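Local coordinates for protein NADPH-flavin oxidoreductase (Helicobacter pylori, PDB 2H0U) that binds flavin mononucleotide and probably uses NAD(P)H to reduce flavins or nitrogen-containing compounds, as a dimeric member of the nitroreductase family, at residues A[28-33]-A[79-84]. Numbering follows the deposited sequence.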
loop_
_atom_site.group_PDB
_atom_site.type_symbol
_atom_site.label_atom_id
_atom_site.label_comp_id
_atom_site.label_asym_id
_atom_site.label_seq_id
_atom_site.Cartn_x
_atom_site.Cartn_y
_atom_site.Cartn_z
ATOM N N LYS A 28 -19.774 2.690 -15.779
ATOM C CA LYS A 28 -19.014 1.486 -16.076
ATOM C C LYS A 28 -17.532 1.588 -15.679
ATOM O O LYS A 28 -16.983 0.617 -15.142
ATOM C CB LYS A 28 -19.191 1.099 -17.540
ATOM C CG LYS A 28 -20.446 0.233 -17.715
ATOM C CD LYS A 28 -21.011 0.416 -19.100
ATOM C CE LYS A 28 -20.469 -0.586 -20.091
ATOM N NZ LYS A 28 -21.426 -0.718 -21.260
ATOM N N ASP A 29 -16.910 2.752 -15.911
ATOM C CA ASP A 29 -15.514 2.954 -15.480
ATOM C C ASP A 29 -15.436 2.848 -13.947
ATOM O O ASP A 29 -14.488 2.258 -13.408
ATOM C CB ASP A 29 -14.920 4.282 -15.954
ATOM C CG ASP A 29 -14.519 4.269 -17.438
ATOM O OD1 ASP A 29 -14.534 3.189 -18.078
ATOM O OD2 ASP A 29 -14.177 5.356 -17.946
ATOM N N TRP A 30 -16.401 3.438 -13.237
ATOM C CA TRP A 30 -16.345 3.382 -11.766
ATOM C C TRP A 30 -16.478 1.936 -11.270
ATOM O O TRP A 30 -15.764 1.518 -10.357
ATOM C CB TRP A 30 -17.327 4.355 -11.083
ATOM C CG TRP A 30 -17.131 4.269 -9.593
ATOM C CD1 TRP A 30 -17.971 3.686 -8.659
ATOM C CD2 TRP A 30 -15.972 4.695 -8.888
ATOM N NE1 TRP A 30 -17.384 3.762 -7.388
ATOM C CE2 TRP A 30 -16.157 4.358 -7.513
ATOM C CE3 TRP A 30 -14.766 5.334 -9.287
ATOM C CZ2 TRP A 30 -15.191 4.634 -6.532
ATOM C CZ3 TRP A 30 -13.805 5.609 -8.296
ATOM C CH2 TRP A 30 -14.013 5.243 -6.946
ATOM N N GLU A 31 -17.358 1.148 -11.890
ATOM C CA GLU A 31 -17.574 -0.233 -11.468
ATOM C C GLU A 31 -16.285 -1.005 -11.710
ATOM O O GLU A 31 -15.928 -1.877 -10.929
ATOM C CB GLU A 31 -18.727 -0.850 -12.293
ATOM C CG GLU A 31 -20.103 -0.370 -11.806
ATOM C CD GLU A 31 -21.242 -0.702 -12.762
ATOM O OE1 GLU A 31 -20.984 -1.117 -13.937
ATOM O OE2 GLU A 31 -22.412 -0.505 -12.344
ATOM N N ALA A 32 -15.572 -0.686 -12.785
ATOM C CA ALA A 32 -14.276 -1.381 -13.025
ATOM C C ALA A 32 -13.252 -1.044 -11.952
ATOM O O ALA A 32 -12.525 -1.932 -11.489
ATOM C CB ALA A 32 -13.701 -1.049 -14.392
ATOM N N LEU A 33 -13.212 0.212 -11.527
ATOM C CA LEU A 33 -12.249 0.604 -10.488
ATOM C C LEU A 33 -12.578 -0.062 -9.158
ATOM O O LEU A 33 -11.685 -0.495 -8.442
ATOM C CB LEU A 33 -12.169 2.152 -10.364
ATOM C CG LEU A 33 -11.535 2.905 -11.535
ATOM C CD1 LEU A 33 -11.608 4.398 -11.315
ATOM C CD2 LEU A 33 -10.065 2.463 -11.808
ATOM N N HIS A 79 -15.625 10.941 -7.471
ATOM C CA HIS A 79 -15.895 9.849 -6.558
ATOM C C HIS A 79 -14.961 9.903 -5.336
ATOM O O HIS A 79 -13.736 10.023 -5.455
ATOM C CB HIS A 79 -15.722 8.523 -7.298
ATOM C CG HIS A 79 -16.839 8.201 -8.244
ATOM N ND1 HIS A 79 -17.068 8.905 -9.411
ATOM C CD2 HIS A 79 -17.810 7.262 -8.181
ATOM C CE1 HIS A 79 -18.114 8.396 -10.039
ATOM N NE2 HIS A 79 -18.583 7.395 -9.315
ATOM N N PHE A 80 -15.527 9.790 -4.147
ATOM C CA PHE A 80 -14.720 9.886 -2.964
ATOM C C PHE A 80 -14.796 8.581 -2.121
ATOM O O PHE A 80 -15.868 8.232 -1.669
ATOM C CB PHE A 80 -15.229 11.064 -2.177
ATOM C CG PHE A 80 -14.328 11.466 -1.080
ATOM C CD1 PHE A 80 -13.452 12.507 -1.268
ATOM C CD2 PHE A 80 -14.369 10.814 0.134
ATOM C CE1 PHE A 80 -12.610 12.914 -0.262
ATOM C CE2 PHE A 80 -13.505 11.202 1.166
ATOM C CZ PHE A 80 -12.627 12.256 0.960
ATOM N N VAL A 81 -13.669 7.904 -1.895
ATOM C CA VAL A 81 -13.668 6.561 -1.261
ATOM C C VAL A 81 -13.053 6.626 0.140
ATOM O O VAL A 81 -12.016 7.232 0.325
ATOM C CB VAL A 81 -12.963 5.485 -2.163
ATOM C CG1 VAL A 81 -12.856 4.114 -1.476
ATOM C CG2 VAL A 81 -13.707 5.367 -3.519
ATOM N N ILE A 82 -13.730 6.020 1.124
ATOM C CA ILE A 82 -13.158 5.873 2.455
ATOM C C ILE A 82 -12.840 4.395 2.612
ATOM O O ILE A 82 -13.762 3.523 2.562
ATOM C CB ILE A 82 -14.136 6.324 3.563
ATOM C CG1 ILE A 82 -14.500 7.820 3.345
ATOM C CG2 ILE A 82 -13.511 6.057 4.964
ATOM C CD1 ILE A 82 -15.714 8.383 4.235
ATOM N N TYR A 83 -11.549 4.107 2.774
ATOM C CA TYR A 83 -11.080 2.721 2.945
ATOM C C TYR A 83 -11.107 2.369 4.421
ATOM O O TYR A 83 -10.474 3.047 5.217
ATOM C CB TYR A 83 -9.643 2.559 2.425
ATOM C CG TYR A 83 -9.559 2.844 0.939
ATOM C CD1 TYR A 83 -9.583 1.780 0.004
ATOM C CD2 TYR A 83 -9.430 4.157 0.478
ATOM C CE1 TYR A 83 -9.534 2.033 -1.381
ATOM C CE2 TYR A 83 -9.346 4.432 -0.933
ATOM C CZ TYR A 83 -9.388 3.368 -1.824
ATOM O OH TYR A 83 -9.328 3.618 -3.176
ATOM N N LEU A 84 -11.876 1.343 4.772
ATOM C CA LEU A 84 -11.889 0.806 6.138
ATOM C C LEU A 84 -11.041 -0.458 6.193
ATOM O O LEU A 84 -10.935 -1.205 5.204
ATOM C CB LEU A 84 -13.312 0.475 6.603
ATOM C CG LEU A 84 -14.451 1.494 6.367
ATOM C CD1 LEU A 84 -15.766 0.810 6.838
ATOM C CD2 LEU A 84 -14.155 2.853 7.058
#
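The indole of W30, on helix 27-38, lies with one face against H79 and its benzene rim against V81, both on strand 79-86. Followed outward, W30 CB first meets NE2 of H79 at 3.7 Å. With CG anti to the backbone N (chi1 -177°), the indole is carried off the helix to the strand. CG and CD1 face the CD2-NE2 side of the imidazole. CD2, at the ring fusion, lies 3.2 Å from H79 CD2, which stands over the indole face; the five-membered ring and the imidazole form an offset stack, centroids 4.0 Å apart and planes inclined by 26°. CE3 and CZ3 face CG and CB of H79, and CB makes a CH-pi contact 3.7 Å from the six-membered ring's centroid. Histidine suits the place because its methylene and flat ring together span both indole rings. At the far edge, CZ2 and CH2 share V81 CG2, 3.4 Å from CZ2, where a compact branched side chain fits. Tryptophan suits its own place by offering a face, a rim and an N-H: NE1 is hydrogen-bonded to Y213 OH of the second subunit. The result is a helix laid on the antiparallel sheet of the nitroreductase fold, its tryptophan joining sheet core to dimer interface.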